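Local atomic coordinates of KLLA0B12012p (Kluyveromyces lactis, PDB entry 6Y3P), a protein that is a direct partner of the mRNA decapping enzyme Dcp2 and, through the C-terminal ATP-grasp domain described here, probably binds ATP and metal ions. Residues H84-T89 against V341-V346; E118-A123 against K158-L163; Q198-N203 against N242-P247. All coordinates share one frame; numbering follows the deposited sequence.

Contact 1: H84-T89 against V341-V346; sequences HYLSHT and VKLLEV
Leu86 on helix 83-95 is the one side chain of 84-89 that meets the strand, and its CB points toward it. CG stands anti to the backbone N (chi1 -177°), and the second torsion carries CD2 on as the extended branch, with CD1 bent off to one side. CD2 is therefore the leading methyl. It comes tip to tip with the matching branch of Leu343, CD2 to CD2 at 4.4 Å, and Leu343 has nearly the same two torsions. The same Leu86 CD2 also rests on the strand backbone, 4.3 Å from Leu344 O and 4.3 Å from Glu345 CA. Leu86 CD1, in turn, lies 4.4 Å from Val346 CG2. The two methyls of the fork are thus shared out, CD2 to Leu343 and the backbone beyond it, CD1 to Val346.

The spacing of those two follows from a classic beta bulge: Leu344 and Glu345 both sit opposite Asp332 of the antiparallel neighbour, strand 326-335. In a regular strand Leu343 and Glu345 would share a face; the extra residue lets Leu343 and Val346 do so instead. CB of Leu344 points away from the helix, and the Glu345 side chain also leads off from it. The helix axis passes 9.3 Å from the strand axis at 127°, so the two elements meet over a short length.

The contact sits inside the core of the ATP-grasp domain. Leu307 of helix 290-313 touches Leu86, Leu343 and Val346 alike, and Ile80 touches Leu86 and Val346. Phe331 backs Leu343 and Val346 from the neighbouring strand. Among these apolar groups the Leu344 carbonyl oxygen, lying beside the Leu86 methyl, has a hydrogen bond from Lys83 NZ.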
loop_
_atom_site.group_PDB
_atom_site.type_symbol
_atom_site.label_atom_id
_atom_site.label_comp_id
_atom_site.label_asym_id
_atom_site.label_seq_id
_atom_site.Cartn_x
_atom_site.Cartn_y
_atom_site.Cartn_z
ATOM N N HIS A 84 -5.772 -5.540 -8.464
ATOM C CA HIS A 84 -6.372 -6.744 -9.043
ATOM C C HIS A 84 -5.373 -7.903 -8.897
ATOM O O HIS A 84 -5.717 -8.973 -8.379
ATOM C CB HIS A 84 -6.805 -6.527 -10.510
ATOM C CG HIS A 84 -7.202 -7.787 -11.235
ATOM N ND1 HIS A 84 -6.276 -8.531 -11.955
ATOM C CD2 HIS A 84 -8.412 -8.393 -11.330
ATOM C CE1 HIS A 84 -6.944 -9.564 -12.451
ATOM N NE2 HIS A 84 -8.232 -9.521 -12.114
ATOM N N TYR A 85 -4.120 -7.640 -9.257
ATOM C CA TYR A 85 -3.038 -8.609 -9.225
ATOM C C TYR A 85 -2.608 -8.978 -7.798
ATOM O O TYR A 85 -2.297 -10.147 -7.559
ATOM C CB TYR A 85 -1.887 -8.115 -10.110
ATOM C CG TYR A 85 -2.301 -8.162 -11.563
ATOM C CD1 TYR A 85 -2.152 -9.327 -12.312
ATOM C CD2 TYR A 85 -2.983 -7.094 -12.152
ATOM C CE1 TYR A 85 -2.610 -9.411 -13.627
ATOM C CE2 TYR A 85 -3.458 -7.171 -13.463
ATOM C CZ TYR A 85 -3.248 -8.325 -14.207
ATOM O OH TYR A 85 -3.653 -8.408 -15.524
ATOM N N LEU A 86 -2.688 -8.018 -6.844
ATOM C CA LEU A 86 -2.396 -8.197 -5.419
ATOM C C LEU A 86 -3.278 -9.319 -4.894
ATOM O O LEU A 86 -2.759 -10.258 -4.287
ATOM C CB LEU A 86 -2.661 -6.889 -4.616
ATOM C CG LEU A 86 -2.342 -6.907 -3.116
ATOM C CD1 LEU A 86 -0.833 -7.007 -2.869
ATOM C CD2 LEU A 86 -2.883 -5.663 -2.427
ATOM N N SER A 87 -4.604 -9.233 -5.188
ATOM C CA SER A 87 -5.617 -10.215 -4.822
ATOM C C SER A 87 -5.186 -11.584 -5.290
ATOM O O SER A 87 -5.098 -12.486 -4.461
ATOM C CB SER A 87 -6.982 -9.838 -5.394
ATOM O OG SER A 87 -7.839 -9.300 -4.397
ATOM N N HIS A 88 -4.781 -11.709 -6.568
ATOM C CA HIS A 88 -4.319 -12.971 -7.141
ATOM C C HIS A 88 -3.083 -13.494 -6.460
ATOM O O HIS A 88 -3.026 -14.685 -6.171
ATOM C CB HIS A 88 -4.145 -12.880 -8.657
ATOM C CG HIS A 88 -5.448 -12.935 -9.391
ATOM N ND1 HIS A 88 -6.037 -14.150 -9.730
ATOM C CD2 HIS A 88 -6.265 -11.927 -9.783
ATOM C CE1 HIS A 88 -7.173 -13.840 -10.338
ATOM N NE2 HIS A 88 -7.357 -12.515 -10.393
ATOM N N THR A 89 -2.128 -12.614 -6.141
ATOM C CA THR A 89 -0.904 -13.000 -5.422
ATOM C C THR A 89 -1.264 -13.607 -4.055
ATOM O O THR A 89 -0.761 -14.678 -3.721
ATOM C CB THR A 89 0.051 -11.798 -5.228
ATOM O OG1 THR A 89 -0.002 -10.943 -6.363
ATOM C CG2 THR A 89 1.487 -12.231 -4.988
ATOM N N VAL A 341 -6.188 -5.337 11.674
ATOM C CA VAL A 341 -5.806 -4.634 10.445
ATOM C C VAL A 341 -6.251 -5.395 9.193
ATOM O O VAL A 341 -6.321 -6.612 9.173
ATOM C CB VAL A 341 -4.297 -4.212 10.342
ATOM C CG1 VAL A 341 -3.786 -3.552 11.622
ATOM C CG2 VAL A 341 -3.403 -5.376 9.934
ATOM N N LYS A 342 -6.499 -4.657 8.135
ATOM C CA LYS A 342 -6.867 -5.251 6.879
ATOM C C LYS A 342 -6.152 -4.530 5.790
ATOM O O LYS A 342 -6.297 -3.324 5.664
ATOM C CB LYS A 342 -8.405 -5.347 6.704
ATOM C CG LYS A 342 -8.891 -6.761 7.095
ATOM C CD LYS A 342 -10.357 -6.844 7.513
ATOM C CE LYS A 342 -10.807 -8.259 7.863
ATOM N NZ LYS A 342 -10.836 -9.187 6.683
ATOM N N LEU A 343 -5.280 -5.245 5.064
ATOM C CA LEU A 343 -4.560 -4.616 3.960
ATOM C C LEU A 343 -5.525 -4.306 2.821
ATOM O O LEU A 343 -6.283 -5.171 2.379
ATOM C CB LEU A 343 -3.349 -5.439 3.465
ATOM C CG LEU A 343 -2.539 -4.811 2.321
ATOM C CD1 LEU A 343 -1.829 -3.535 2.759
ATOM C CD2 LEU A 343 -1.564 -5.808 1.748
ATOM N N LEU A 344 -5.493 -3.054 2.370
ATOM C CA LEU A 344 -6.339 -2.606 1.296
ATOM C C LEU A 344 -5.543 -2.527 -0.002
ATOM O O LEU A 344 -5.989 -3.059 -1.016
ATOM C CB LEU A 344 -6.985 -1.252 1.670
ATOM C CG LEU A 344 -7.799 -0.550 0.587
ATOM C CD1 LEU A 344 -9.133 -1.288 0.295
ATOM C CD2 LEU A 344 -8.045 0.904 0.970
ATOM N N GLU A 345 -4.382 -1.847 0.015
ATOM C CA GLU A 345 -3.558 -1.650 -1.191
ATOM C C GLU A 345 -2.131 -1.264 -0.866
ATOM O O GLU A 345 -1.809 -0.855 0.261
ATOM C CB GLU A 345 -4.173 -0.570 -2.106
ATOM C CG GLU A 345 -4.188 0.820 -1.482
ATOM C CD GLU A 345 -5.080 1.855 -2.140
ATOM O OE1 GLU A 345 -5.480 1.638 -3.306
ATOM O OE2 GLU A 345 -5.360 2.894 -1.497
ATOM N N VAL A 346 -1.286 -1.367 -1.896
ATOM C CA VAL A 346 0.122 -1.014 -1.863
ATOM C C VAL A 346 0.273 0.033 -2.968
ATOM O O VAL A 346 -0.121 -0.203 -4.101
ATOM C CB VAL A 346 1.015 -2.277 -2.071
ATOM C CG1 VAL A 346 2.497 -1.921 -2.165
ATOM C CG2 VAL A 346 0.769 -3.328 -0.986
#

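Contact 2: E118-A123 against K158-L163; sequences EFLDDA and KTIEQL
Leu120 makes its closest approach to a backbone oxygen and not to a side chain: its CD1 methyl lies 3.7 Å from Leu163 O. The same CD1 lies 4.0 Å from Leu163 CG, so it sits against the Leu163 carbonyl and the branch point of its side chain. CG of Leu120 is anti to its backbone N, but chi2 is 145°, far from staggered, and this twist sets where the two methyls point. The other one, CD2, faces Ile160 CG2 at 4.4 Å. Asp121 crosses Ile160 at about a right angle, its OD1 4.2 Å from that same CG2; its long, weak ion pair is with Arg131.

These are the first turns of helices 120-125 and 160-171 of the ATP-grasp (tubulin-tyrosine ligase family) domain, packed beside helix 128-136, whose Leu134 touches Ile160 and Leu163; Phe157 of strand 154-157 also touches Leu163. Thr159 and Gln162 form a capping box. Gln162 OE1 takes the Thr159 N-H at 2.9 Å from above its carbonyl plane, and also the Lys158 N-H, while the return bond from Gln162 N to Thr159 OG1 is weak. Directional bonding thus fixes the start of helix 160-171, while the two helices meet mainly through apolar packing.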
loop_
_atom_site.group_PDB
_atom_site.type_symbol
_atom_site.label_atom_id
_atom_site.label_comp_id
_atom_site.label_asym_id
_atom_site.label_seq_id
_atom_site.Cartn_x
_atom_site.Cartn_y
_atom_site.Cartn_z
ATOM N N GLU A 118 -30.632 -10.092 -15.192
ATOM C CA GLU A 118 -31.044 -11.480 -15.454
ATOM C C GLU A 118 -29.864 -12.456 -15.717
ATOM O O GLU A 118 -30.045 -13.678 -15.649
ATOM C CB GLU A 118 -32.089 -11.556 -16.588
ATOM C CG GLU A 118 -31.965 -10.519 -17.707
ATOM C CD GLU A 118 -32.904 -9.328 -17.605
ATOM O OE1 GLU A 118 -34.143 -9.535 -17.575
ATOM O OE2 GLU A 118 -32.398 -8.180 -17.582
ATOM N N PHE A 119 -28.651 -11.914 -15.967
ATOM C CA PHE A 119 -27.471 -12.727 -16.227
ATOM C C PHE A 119 -26.386 -12.576 -15.176
ATOM O O PHE A 119 -25.235 -12.940 -15.433
ATOM C CB PHE A 119 -26.941 -12.464 -17.641
ATOM C CG PHE A 119 -27.825 -13.035 -18.712
ATOM C CD1 PHE A 119 -27.802 -14.389 -19.003
ATOM C CD2 PHE A 119 -28.681 -12.214 -19.437
ATOM C CE1 PHE A 119 -28.610 -14.914 -20.010
ATOM C CE2 PHE A 119 -29.508 -12.747 -20.423
ATOM C CZ PHE A 119 -29.479 -14.095 -20.697
ATOM N N LEU A 120 -26.777 -12.104 -13.961
ATOM C CA LEU A 120 -25.917 -11.937 -12.783
ATOM C C LEU A 120 -25.324 -13.286 -12.380
ATOM O O LEU A 120 -24.140 -13.351 -12.057
ATOM C CB LEU A 120 -26.703 -11.303 -11.607
ATOM C CG LEU A 120 -25.930 -10.933 -10.309
ATOM C CD1 LEU A 120 -26.498 -9.691 -9.700
ATOM C CD2 LEU A 120 -26.135 -11.970 -9.224
ATOM N N ASP A 121 -26.130 -14.358 -12.434
ATOM C CA ASP A 121 -25.665 -15.705 -12.112
ATOM C C ASP A 121 -24.563 -16.205 -13.050
ATOM O O ASP A 121 -23.685 -16.925 -12.587
ATOM C CB ASP A 121 -26.822 -16.714 -12.026
ATOM C CG ASP A 121 -27.667 -16.608 -10.764
ATOM O OD1 ASP A 121 -27.113 -16.205 -9.693
ATOM O OD2 ASP A 121 -28.866 -16.956 -10.828
ATOM N N ASP A 122 -24.578 -15.803 -14.330
ATOM C CA ASP A 122 -23.546 -16.197 -15.294
ATOM C C ASP A 122 -22.257 -15.431 -15.050
ATOM O O ASP A 122 -21.174 -15.975 -15.254
ATOM C CB ASP A 122 -24.012 -15.943 -16.730
ATOM C CG ASP A 122 -25.210 -16.748 -17.197
ATOM O OD1 ASP A 122 -25.834 -17.445 -16.352
ATOM O OD2 ASP A 122 -25.534 -16.675 -18.406
ATOM N N ALA A 123 -22.377 -14.163 -14.622
ATOM C CA ALA A 123 -21.238 -13.308 -14.311
ATOM C C ALA A 123 -20.506 -13.823 -13.061
ATOM O O ALA A 123 -19.277 -13.738 -13.002
ATOM C CB ALA A 123 -21.696 -11.879 -14.118
ATOM N N LYS A 158 -24.477 -8.473 1.439
ATOM C CA LYS A 158 -23.797 -9.619 2.046
ATOM C C LYS A 158 -24.073 -10.916 1.285
ATOM O O LYS A 158 -23.249 -11.823 1.343
ATOM C CB LYS A 158 -24.193 -9.787 3.517
ATOM C CG LYS A 158 -23.546 -8.775 4.460
ATOM C CD LYS A 158 -23.350 -9.354 5.872
ATOM C CE LYS A 158 -24.620 -9.456 6.690
ATOM N NZ LYS A 158 -25.296 -8.141 6.855
ATOM N N THR A 159 -25.230 -11.028 0.598
ATOM C CA THR A 159 -25.620 -12.252 -0.127
ATOM C C THR A 159 -25.871 -12.063 -1.647
ATOM O O THR A 159 -26.129 -10.947 -2.127
ATOM C CB THR A 159 -26.844 -12.909 0.544
ATOM O OG1 THR A 159 -27.983 -12.078 0.350
ATOM C CG2 THR A 159 -26.647 -13.146 2.048
ATOM N N ILE A 160 -25.852 -13.191 -2.379
ATOM C CA ILE A 160 -26.138 -13.251 -3.809
ATOM C C ILE A 160 -27.515 -12.644 -4.104
ATOM O O ILE A 160 -27.602 -11.841 -5.021
ATOM C CB ILE A 160 -25.936 -14.688 -4.375
ATOM C CG1 ILE A 160 -24.433 -15.071 -4.288
ATOM C CG2 ILE A 160 -26.469 -14.802 -5.811
ATOM C CD1 ILE A 160 -23.968 -16.523 -4.662
ATOM N N GLU A 161 -28.560 -12.961 -3.294
ATOM C CA GLU A 161 -29.922 -12.393 -3.465
ATOM C C GLU A 161 -29.939 -10.868 -3.280
ATOM O O GLU A 161 -30.563 -10.154 -4.084
ATOM C CB GLU A 161 -30.994 -13.081 -2.586
ATOM C CG GLU A 161 -30.512 -13.585 -1.234
ATOM C CD GLU A 161 -30.067 -15.039 -1.167
ATOM O OE1 GLU A 161 -28.921 -15.343 -1.578
ATOM O OE2 GLU A 161 -30.856 -15.868 -0.653
ATOM N N GLN A 162 -29.186 -10.371 -2.270
ATOM C CA GLN A 162 -29.061 -8.940 -2.020
ATOM C C GLN A 162 -28.403 -8.253 -3.246
ATOM O O GLN A 162 -28.938 -7.272 -3.763
ATOM C CB GLN A 162 -28.289 -8.689 -0.723
ATOM C CG GLN A 162 -29.155 -8.819 0.513
ATOM C CD GLN A 162 -28.372 -9.101 1.777
ATOM O OE1 GLN A 162 -27.132 -9.185 1.800
ATOM N NE2 GLN A 162 -29.091 -9.286 2.870
ATOM N N LEU A 163 -27.321 -8.845 -3.771
ATOM C CA LEU A 163 -26.653 -8.374 -4.987
ATOM C C LEU A 163 -27.603 -8.420 -6.185
ATOM O O LEU A 163 -27.634 -7.476 -6.971
ATOM C CB LEU A 163 -25.397 -9.203 -5.261
ATOM C CG LEU A 163 -24.463 -8.709 -6.358
ATOM C CD1 LEU A 163 -23.981 -7.256 -6.106
ATOM C CD2 LEU A 163 -23.288 -9.644 -6.506
#

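Contact 3: Q198-N203 against N242-P247; sequences QEYLHN and NKFVPP
Tyr200 and Phe244 reach for each other from opposite directions, and the Tyr200 hydroxyl ends at the edge of the Phe244 ring, near its plane, with OH 3.6 Å from CZ. Both side chains are fully drawn out from the backbone: CG lies anti to N in each, with chi1 169° for Tyr200 and -174° for Phe244. That puts the far end of each ring at the junction. The hydroxyl is flanked a second time by Pro247, whose CD lies 3.5 Å from Tyr200 OH. His202 O of 198-203 lies oblique to the Phe244 ring, 4.0 Å from CE2.

Tyr200 lies toward the end of strand 194-200, in the five-stranded antiparallel sheet of this ATP-grasp domain, and the partner is the irregular loop between strands 228-239 and 253-254. On the strand side Trp140 touches Tyr200 and stacks with the His202 ring. An alanine in place of Phe244 is likely to open a gap between loop and strand, leaving the Tyr200 hydroxyl and the His202 carbonyl without the ring that lies against both. Ile156 of strand 154-157 touches both Tyr200 and Pro247 from the sheet.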
loop_
_atom_site.group_PDB
_atom_site.type_symbol
_atom_site.label_atom_id
_atom_site.label_comp_id
_atom_site.label_asym_id
_atom_site.label_seq_id
_atom_site.Cartn_x
_atom_site.Cartn_y
_atom_site.Cartn_z
ATOM N N GLN A 198 -15.748 -5.356 -3.683
ATOM C CA GLN A 198 -14.692 -5.208 -2.694
ATOM C C GLN A 198 -15.217 -5.547 -1.300
ATOM O O GLN A 198 -16.276 -5.061 -0.912
ATOM C CB GLN A 198 -14.166 -3.749 -2.770
ATOM C CG GLN A 198 -13.126 -3.320 -1.723
ATOM C CD GLN A 198 -11.697 -3.368 -2.201
ATOM O OE1 GLN A 198 -10.816 -3.892 -1.511
ATOM N NE2 GLN A 198 -11.414 -2.772 -3.358
ATOM N N GLU A 199 -14.456 -6.346 -0.534
ATOM C CA GLU A 199 -14.793 -6.655 0.849
ATOM C C GLU A 199 -14.923 -5.338 1.599
ATOM O O GLU A 199 -14.107 -4.426 1.428
ATOM C CB GLU A 199 -13.732 -7.528 1.496
ATOM C CG GLU A 199 -14.144 -7.985 2.878
ATOM C CD GLU A 199 -13.160 -8.879 3.594
ATOM O OE1 GLU A 199 -13.345 -9.080 4.817
ATOM O OE2 GLU A 199 -12.232 -9.404 2.933
ATOM N N TYR A 200 -15.999 -5.209 2.353
ATOM C CA TYR A 200 -16.290 -3.982 3.073
ATOM C C TYR A 200 -16.169 -4.161 4.580
ATOM O O TYR A 200 -16.698 -5.119 5.144
ATOM C CB TYR A 200 -17.671 -3.443 2.633
ATOM C CG TYR A 200 -18.224 -2.313 3.472
ATOM C CD1 TYR A 200 -17.775 -1.005 3.300
ATOM C CD2 TYR A 200 -19.232 -2.540 4.400
ATOM C CE1 TYR A 200 -18.297 0.045 4.062
ATOM C CE2 TYR A 200 -19.742 -1.508 5.179
ATOM C CZ TYR A 200 -19.267 -0.217 5.017
ATOM O OH TYR A 200 -19.811 0.792 5.777
ATOM N N LEU A 201 -15.486 -3.224 5.224
ATOM C CA LEU A 201 -15.303 -3.173 6.671
ATOM C C LEU A 201 -16.456 -2.328 7.310
ATOM O O LEU A 201 -16.408 -1.091 7.346
ATOM C CB LEU A 201 -13.912 -2.597 6.969
ATOM C CG LEU A 201 -13.450 -2.704 8.413
ATOM C CD1 LEU A 201 -12.464 -3.800 8.554
ATOM C CD2 LEU A 201 -12.833 -1.408 8.866
ATOM N N HIS A 202 -17.514 -3.024 7.765
ATOM C CA HIS A 202 -18.732 -2.426 8.349
ATOM C C HIS A 202 -18.476 -1.894 9.756
ATOM O O HIS A 202 -19.181 -1.016 10.249
ATOM C CB HIS A 202 -19.868 -3.476 8.370
ATOM C CG HIS A 202 -19.770 -4.476 9.493
ATOM N ND1 HIS A 202 -18.843 -5.510 9.466
ATOM C CD2 HIS A 202 -20.455 -4.537 10.662
ATOM C CE1 HIS A 202 -19.003 -6.173 10.609
ATOM N NE2 HIS A 202 -19.953 -5.617 11.365
ATOM N N ASN A 203 -17.412 -2.424 10.340
ATOM C CA ASN A 203 -16.853 -2.388 11.680
ATOM C C ASN A 203 -15.652 -1.373 11.833
ATOM O O ASN A 203 -14.693 -1.769 12.471
ATOM C CB ASN A 203 -16.262 -3.835 11.793
ATOM C CG ASN A 203 -16.239 -4.450 13.145
ATOM O OD1 ASN A 203 -17.078 -4.178 14.008
ATOM N ND2 ASN A 203 -15.326 -5.377 13.319
ATOM N N ASN A 242 -15.871 13.468 7.394
ATOM C CA ASN A 242 -17.134 13.386 8.101
ATOM C C ASN A 242 -17.220 12.228 9.097
ATOM O O ASN A 242 -16.456 11.267 9.005
ATOM C CB ASN A 242 -18.267 13.342 7.067
ATOM C CG ASN A 242 -18.189 14.482 6.058
ATOM O OD1 ASN A 242 -17.952 14.267 4.853
ATOM N ND2 ASN A 242 -18.286 15.730 6.548
ATOM N N LYS A 243 -18.131 12.346 10.076
ATOM C CA LYS A 243 -18.366 11.312 11.079
ATOM C C LYS A 243 -18.941 10.088 10.372
ATOM O O LYS A 243 -19.780 10.223 9.475
ATOM C CB LYS A 243 -19.333 11.796 12.179
ATOM C CG LYS A 243 -18.901 13.079 12.882
ATOM C CD LYS A 243 -19.591 13.238 14.247
ATOM C CE LYS A 243 -19.559 14.647 14.821
ATOM N NZ LYS A 243 -18.198 15.250 14.852
ATOM N N PHE A 244 -18.446 8.900 10.737
ATOM C CA PHE A 244 -18.909 7.655 10.138
ATOM C C PHE A 244 -20.384 7.376 10.460
ATOM O O PHE A 244 -20.810 7.455 11.619
ATOM C CB PHE A 244 -18.019 6.483 10.563
ATOM C CG PHE A 244 -18.341 5.178 9.876
ATOM C CD1 PHE A 244 -17.904 4.931 8.579
ATOM C CD2 PHE A 244 -19.073 4.190 10.531
ATOM C CE1 PHE A 244 -18.190 3.714 7.949
ATOM C CE2 PHE A 244 -19.359 2.975 9.902
ATOM C CZ PHE A 244 -18.917 2.746 8.615
ATOM N N VAL A 245 -21.166 7.116 9.411
ATOM C CA VAL A 245 -22.582 6.799 9.551
ATOM C C VAL A 245 -22.764 5.437 8.879
ATOM O O VAL A 245 -22.592 5.363 7.660
ATOM C CB VAL A 245 -23.539 7.893 8.972
ATOM C CG1 VAL A 245 -25.009 7.476 9.116
ATOM C CG2 VAL A 245 -23.305 9.256 9.630
ATOM N N PRO A 246 -23.045 4.348 9.648
ATOM C CA PRO A 246 -23.211 3.026 9.013
ATOM C C PRO A 246 -24.477 2.899 8.150
ATOM O O PRO A 246 -25.581 3.213 8.622
ATOM C CB PRO A 246 -23.223 2.049 10.191
ATOM C CG PRO A 246 -23.653 2.844 11.348
ATOM C CD PRO A 246 -23.252 4.275 11.110
ATOM N N PRO A 247 -24.335 2.416 6.893
ATOM C CA PRO A 247 -25.508 2.279 6.011
ATOM C C PRO A 247 -26.526 1.225 6.445
ATOM O O PRO A 247 -26.159 0.237 7.090
ATOM C CB PRO A 247 -24.889 1.955 4.642
ATOM C CG PRO A 247 -23.456 2.416 4.761
ATOM C CD PRO A 247 -23.102 2.055 6.171
#

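Contact 1 is buried near the middle of the chain, contact 2 is partly buried about 30 Å from the chain centre, and contact 3 lies at the surface. Their chemistry follows: contacts 1 and 2 rely on methyls, in contact 2 with the exposed Asp121 beside them, whereas contact 3 gathers aromatic and proline rings round a tyrosine hydroxyl. Contacts 1 and 3 touch directly, through the salt bridge from Lys342 NZ to Glu199 OE1 and packing of Leu344 on Gln198. Contact 2 touches neither, but is tied to contact 3 by sequence and sheet: helix 160-171 precedes strand 194-200, and strand 154-157 packs on both.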